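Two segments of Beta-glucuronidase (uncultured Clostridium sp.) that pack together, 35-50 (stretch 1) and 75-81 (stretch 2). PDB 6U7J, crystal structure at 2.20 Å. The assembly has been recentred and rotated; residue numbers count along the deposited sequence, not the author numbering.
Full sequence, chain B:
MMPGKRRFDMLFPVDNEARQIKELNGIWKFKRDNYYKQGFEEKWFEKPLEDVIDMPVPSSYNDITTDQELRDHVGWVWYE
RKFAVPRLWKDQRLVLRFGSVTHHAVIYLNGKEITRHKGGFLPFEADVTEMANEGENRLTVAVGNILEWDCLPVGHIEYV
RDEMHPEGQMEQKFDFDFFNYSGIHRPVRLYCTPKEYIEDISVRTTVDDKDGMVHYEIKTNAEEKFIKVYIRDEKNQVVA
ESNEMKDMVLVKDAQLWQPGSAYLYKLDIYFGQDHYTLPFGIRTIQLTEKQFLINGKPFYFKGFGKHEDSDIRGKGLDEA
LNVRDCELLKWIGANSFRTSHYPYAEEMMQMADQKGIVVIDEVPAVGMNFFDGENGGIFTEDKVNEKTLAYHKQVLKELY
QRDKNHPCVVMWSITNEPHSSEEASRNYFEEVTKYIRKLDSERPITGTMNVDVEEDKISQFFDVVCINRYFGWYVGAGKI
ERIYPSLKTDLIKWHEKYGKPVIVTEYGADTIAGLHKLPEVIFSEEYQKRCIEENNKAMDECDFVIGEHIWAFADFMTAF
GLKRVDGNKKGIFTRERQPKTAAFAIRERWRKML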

# COMPACT_ATOMS: atom_id res chain seq x y z
N TYR B 35 -37.39 7.37 -10.68
CA TYR B 35 -37.40 7.32 -12.13
C TYR B 35 -37.20 8.75 -12.62
O TYR B 35 -37.28 9.69 -11.83
CB TYR B 35 -38.69 6.68 -12.69
CG TYR B 35 -39.96 7.41 -12.30
CD1 TYR B 35 -40.40 8.52 -13.01
CD2 TYR B 35 -40.73 6.99 -11.22
CE1 TYR B 35 -41.56 9.19 -12.67
CE2 TYR B 35 -41.89 7.66 -10.85
CZ TYR B 35 -42.31 8.75 -11.59
OH TYR B 35 -43.46 9.43 -11.23
N TYR B 36 -36.93 8.90 -13.91
CA TYR B 36 -36.59 10.21 -14.44
C TYR B 36 -37.70 11.23 -14.15
O TYR B 36 -38.85 11.03 -14.55
CB TYR B 36 -36.34 10.12 -15.95
CG TYR B 36 -35.84 11.42 -16.53
CD1 TYR B 36 -34.77 12.09 -15.96
CD2 TYR B 36 -36.44 11.97 -17.66
CE1 TYR B 36 -34.30 13.30 -16.49
CE2 TYR B 36 -35.98 13.18 -18.20
CZ TYR B 36 -34.92 13.83 -17.61
OH TYR B 36 -34.46 15.03 -18.14
N LYS B 37 -37.33 12.29 -13.43
CA LYS B 37 -38.19 13.44 -13.11
C LYS B 37 -39.36 13.08 -12.19
O LYS B 37 -40.35 13.83 -12.14
CB LYS B 37 -38.68 14.13 -14.39
CG LYS B 37 -37.58 14.90 -15.12
CD LYS B 37 -38.14 15.82 -16.20
CE LYS B 37 -38.94 15.03 -17.23
NZ LYS B 37 -39.84 15.88 -18.07
N GLN B 38 -39.26 12.00 -11.41
CA GLN B 38 -40.35 11.60 -10.52
C GLN B 38 -40.78 12.75 -9.61
O GLN B 38 -41.98 13.01 -9.45
CB GLN B 38 -39.94 10.40 -9.67
CG GLN B 38 -40.98 10.05 -8.61
CD GLN B 38 -40.61 8.82 -7.82
OE1 GLN B 38 -39.43 8.47 -7.71
NE2 GLN B 38 -41.61 8.14 -7.27
N GLY B 39 -39.81 13.45 -9.01
CA GLY B 39 -40.15 14.54 -8.10
C GLY B 39 -40.99 15.62 -8.75
O GLY B 39 -41.92 16.16 -8.13
N PHE B 40 -40.66 15.99 -9.99
CA PHE B 40 -41.45 17.00 -10.69
C PHE B 40 -42.83 16.45 -11.04
O PHE B 40 -43.84 17.15 -10.90
CB PHE B 40 -40.74 17.47 -11.96
CG PHE B 40 -39.41 18.12 -11.72
CD1 PHE B 40 -39.29 19.18 -10.85
CD2 PHE B 40 -38.28 17.67 -12.39
CE1 PHE B 40 -38.05 19.78 -10.63
CE2 PHE B 40 -37.04 18.26 -12.18
CZ PHE B 40 -36.92 19.32 -11.29
N GLU B 41 -42.88 15.20 -11.50
CA GLU B 41 -44.14 14.62 -11.94
C GLU B 41 -45.09 14.42 -10.78
O GLU B 41 -46.30 14.66 -10.90
CB GLU B 41 -43.88 13.30 -12.67
CG GLU B 41 -43.32 13.51 -14.08
CD GLU B 41 -43.49 12.30 -14.98
OE1 GLU B 41 -44.20 11.34 -14.58
OE2 GLU B 41 -42.91 12.31 -16.09
N GLU B 42 -44.57 14.01 -9.63
CA GLU B 42 -45.39 13.81 -8.44
C GLU B 42 -45.47 15.05 -7.58
O GLU B 42 -46.05 15.01 -6.49
CB GLU B 42 -44.84 12.62 -7.65
CG GLU B 42 -44.83 11.36 -8.50
CD GLU B 42 -44.47 10.10 -7.71
OE1 GLU B 42 -44.34 10.19 -6.47
OE2 GLU B 42 -44.31 9.04 -8.35
N LYS B 43 -44.89 16.16 -8.05
CA LYS B 43 -44.94 17.46 -7.39
C LYS B 43 -44.55 17.34 -5.92
O LYS B 43 -45.25 17.82 -5.03
CB LYS B 43 -46.32 18.10 -7.58
CG LYS B 43 -46.66 18.20 -9.06
CD LYS B 43 -47.46 19.43 -9.44
CE LYS B 43 -48.28 19.15 -10.70
NZ LYS B 43 -48.82 20.40 -11.34
N TRP B 44 -43.39 16.71 -5.70
CA TRP B 44 -42.88 16.48 -4.36
C TRP B 44 -42.71 17.78 -3.60
O TRP B 44 -42.78 17.79 -2.36
CB TRP B 44 -41.53 15.75 -4.41
CG TRP B 44 -41.64 14.29 -4.61
CD1 TRP B 44 -42.79 13.55 -4.69
CD2 TRP B 44 -40.55 13.37 -4.77
NE1 TRP B 44 -42.48 12.22 -4.90
CE2 TRP B 44 -41.11 12.09 -4.95
CE3 TRP B 44 -39.16 13.51 -4.78
CZ2 TRP B 44 -40.32 10.95 -5.13
CZ3 TRP B 44 -38.38 12.38 -4.97
CH2 TRP B 44 -38.96 11.12 -5.14
N PHE B 45 -42.46 18.88 -4.31
CA PHE B 45 -42.23 20.18 -3.69
C PHE B 45 -43.47 20.77 -3.01
O PHE B 45 -43.34 21.72 -2.23
CB PHE B 45 -41.72 21.16 -4.73
CG PHE B 45 -42.59 21.25 -5.96
CD1 PHE B 45 -43.74 22.03 -5.95
CD2 PHE B 45 -42.26 20.56 -7.11
CE1 PHE B 45 -44.54 22.12 -7.08
CE2 PHE B 45 -43.05 20.65 -8.24
CZ PHE B 45 -44.20 21.43 -8.22
N GLU B 46 -44.67 20.24 -3.28
CA GLU B 46 -45.87 20.85 -2.71
C GLU B 46 -46.07 20.53 -1.24
O GLU B 46 -46.92 21.16 -0.60
CB GLU B 46 -47.11 20.40 -3.48
CG GLU B 46 -47.09 20.79 -4.94
CD GLU B 46 -48.44 20.65 -5.60
OE1 GLU B 46 -49.21 19.77 -5.16
OE2 GLU B 46 -48.74 21.41 -6.55
N LYS B 47 -45.31 19.60 -0.68
CA LYS B 47 -45.43 19.23 0.72
C LYS B 47 -44.07 18.75 1.20
O LYS B 47 -43.19 18.47 0.38
CB LYS B 47 -46.51 18.15 0.90
CG LYS B 47 -46.14 16.74 0.40
CD LYS B 47 -46.22 16.59 -1.14
CE LYS B 47 -45.91 15.14 -1.60
NZ LYS B 47 -46.27 14.91 -3.05
N PRO B 48 -43.84 18.70 2.51
CA PRO B 48 -42.54 18.26 3.02
C PRO B 48 -42.11 16.91 2.45
O PRO B 48 -42.94 16.02 2.21
CB PRO B 48 -42.76 18.19 4.53
CG PRO B 48 -43.75 19.30 4.79
CD PRO B 48 -44.66 19.32 3.58
N LEU B 49 -40.81 16.77 2.19
CA LEU B 49 -40.28 15.52 1.66
C LEU B 49 -40.50 14.38 2.65
O LEU B 49 -40.36 14.55 3.86
CB LEU B 49 -38.78 15.66 1.37
CG LEU B 49 -38.34 16.53 0.19
CD1 LEU B 49 -36.81 16.40 -0.05
CD2 LEU B 49 -39.12 16.20 -1.07
N GLU B 50 -40.86 13.21 2.11
CA GLU B 50 -41.08 11.98 2.86
C GLU B 50 -40.09 10.91 2.42
O GLU B 50 -39.60 10.93 1.29
CB GLU B 50 -42.51 11.45 2.67
CG GLU B 50 -43.57 12.21 3.45
CD GLU B 50 -44.97 12.04 2.89
OE1 GLU B 50 -45.28 10.95 2.36
OE2 GLU B 50 -45.77 13.00 3.00
N GLY B 75 -29.80 11.88 -13.17
CA GLY B 75 -31.05 12.63 -13.07
C GLY B 75 -31.11 13.63 -11.92
O GLY B 75 -30.14 14.37 -11.68
N TRP B 76 -32.22 13.63 -11.19
CA TRP B 76 -32.52 14.66 -10.21
C TRP B 76 -32.59 14.08 -8.80
O TRP B 76 -33.02 12.94 -8.60
CB TRP B 76 -33.85 15.37 -10.51
CG TRP B 76 -33.79 16.19 -11.77
CD1 TRP B 76 -33.96 15.75 -13.05
CD2 TRP B 76 -33.50 17.59 -11.86
NE1 TRP B 76 -33.80 16.79 -13.93
CE2 TRP B 76 -33.52 17.93 -13.23
CE3 TRP B 76 -33.23 18.59 -10.92
CZ2 TRP B 76 -33.29 19.24 -13.68
CZ3 TRP B 76 -32.98 19.88 -11.37
CH2 TRP B 76 -33.02 20.19 -12.73
N VAL B 77 -32.19 14.89 -7.83
CA VAL B 77 -32.37 14.59 -6.42
C VAL B 77 -33.01 15.81 -5.75
O VAL B 77 -33.07 16.90 -6.33
CB VAL B 77 -31.05 14.22 -5.72
CG1 VAL B 77 -30.40 13.02 -6.43
CG2 VAL B 77 -30.08 15.42 -5.69
N TRP B 78 -33.45 15.62 -4.51
CA TRP B 78 -34.25 16.60 -3.80
C TRP B 78 -33.66 16.83 -2.42
O TRP B 78 -33.49 15.88 -1.64
CB TRP B 78 -35.71 16.11 -3.69
CG TRP B 78 -36.34 16.08 -5.03
CD1 TRP B 78 -36.24 15.09 -5.96
CD2 TRP B 78 -37.11 17.12 -5.63
NE1 TRP B 78 -36.93 15.44 -7.11
CE2 TRP B 78 -37.47 16.69 -6.93
CE3 TRP B 78 -37.53 18.39 -5.20
CZ2 TRP B 78 -38.24 17.47 -7.79
CZ3 TRP B 78 -38.30 19.16 -6.06
CH2 TRP B 78 -38.66 18.69 -7.34
N TYR B 79 -33.34 18.08 -2.13
CA TYR B 79 -32.90 18.52 -0.81
C TYR B 79 -33.99 19.36 -0.17
O TYR B 79 -34.72 20.09 -0.86
CB TYR B 79 -31.65 19.38 -0.89
CG TYR B 79 -30.33 18.72 -1.25
CD1 TYR B 79 -29.34 18.59 -0.29
CD2 TYR B 79 -30.06 18.29 -2.54
CE1 TYR B 79 -28.11 18.02 -0.59
CE2 TYR B 79 -28.82 17.72 -2.86
CZ TYR B 79 -27.86 17.59 -1.87
OH TYR B 79 -26.63 17.03 -2.15
N GLU B 80 -34.05 19.34 1.16
CA GLU B 80 -35.00 20.20 1.85
C GLU B 80 -34.49 20.54 3.24
O GLU B 80 -33.89 19.69 3.91
CB GLU B 80 -36.37 19.52 1.96
CG GLU B 80 -37.41 20.35 2.64
CD GLU B 80 -38.79 19.78 2.40
OE1 GLU B 80 -39.43 20.19 1.40
OE2 GLU B 80 -39.22 18.90 3.18
N ARG B 81 -34.73 21.78 3.66
CA ARG B 81 -34.55 22.15 5.05
C ARG B 81 -35.47 23.32 5.38
O ARG B 81 -36.12 23.90 4.51
CB ARG B 81 -33.08 22.49 5.36
CG ARG B 81 -32.60 23.81 4.78
CD ARG B 81 -31.35 24.30 5.48
NE ARG B 81 -31.67 24.93 6.76
CZ ARG B 81 -30.79 25.18 7.73
NH1 ARG B 81 -29.51 24.87 7.58
NH2 ARG B 81 -31.21 25.75 8.84
O HOH W 1 -33.84 17.02 -16.89
O HOH W 2 -34.53 12.29 -12.20
O HOH W 3 -37.66 15.11 -10.09
O HOH W 4 -40.62 19.18 -0.80

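Strand 76-81 of the beta-glucuronidase packs against a short helix, a 3-10 segment and the loop after it, burying 607 Å² counted over both sides. Alternation along the strand sets the pattern: Trp76, Trp78 and Glu80 point their CA-to-CB bonds toward stretch 1, while Val77 and Tyr79 point away. Gly75 precedes the strand with phi/psi of 127/-134, where a CB would jam against the carbonyl O of the residue before, so glycine suits the position. Trp76 (chi1 m) meets the start of the helix. The edge of Phe40 is directed at the face of its indole, with CE2 of Phe40 3.6 Å from CD2 of Trp76 and the planes at 75°. Tyr36 reaches the indole edge, its CE1 4.2 Å from CD1 of Trp76, and the aliphatic CG of Lys37 lies 4.3 Å from the same CD1. Two waters tie the polar groups here: water 1 accepts from Trp76 NE1 (3.0 Å) and bonds Tyr36 OH (2.4 Å, a very short distance), while water 2 accepts from the backbone N of both Trp76 (2.9 Å) and Lys37 (3.1 Å).

Trp78, buried and also chi1 m, is the centre of the interface, with 165 Å² covered by stretch 1. Its edge is directed at the face of Phe40 in an offset pair, CH2 of Trp78 lying 3.5 Å from CE1 of Phe40, so Phe40 offers its edge to one tryptophan and a face to the other. Trp44 directs its own edge at the face of Trp78, its CE3 3.5 Å from CD1 of Trp78, and Phe45 CD2 approaches Trp78 CH2 at 4.1 Å. The indole passes close to the helix backbone, Trp78 CZ2 being 3.5 Å from Gly39 C; an ideal CB on Gly39 would fall 2.0 Å from Trp78 NE1, a clash that glycine avoids. Water 3 accepts from Trp78 NE1 and Phe40 N, each at 3.1 Å, giving the indole nitrogen a polar partner amid the aromatic rings.

Tyr79 turns away, leaving Glu80 to close the contact. Glu80, extended with chi1 and chi2 both t, brings its buried carboxylate to the loop: Leu49 N donates to Glu80 OE2 at 2.8 Å and 163°, the single direct hydrogen bond between the stretches. Leu49 packs CD1 3.8 Å from Trp78 CB and 3.7 Å from Glu80 CB, using its branched apolar end to cover the strand. Water 4 lies 2.7 Å from Glu80 OE1 and 2.9 Å from Lys47 O, bridging carboxylate and loop.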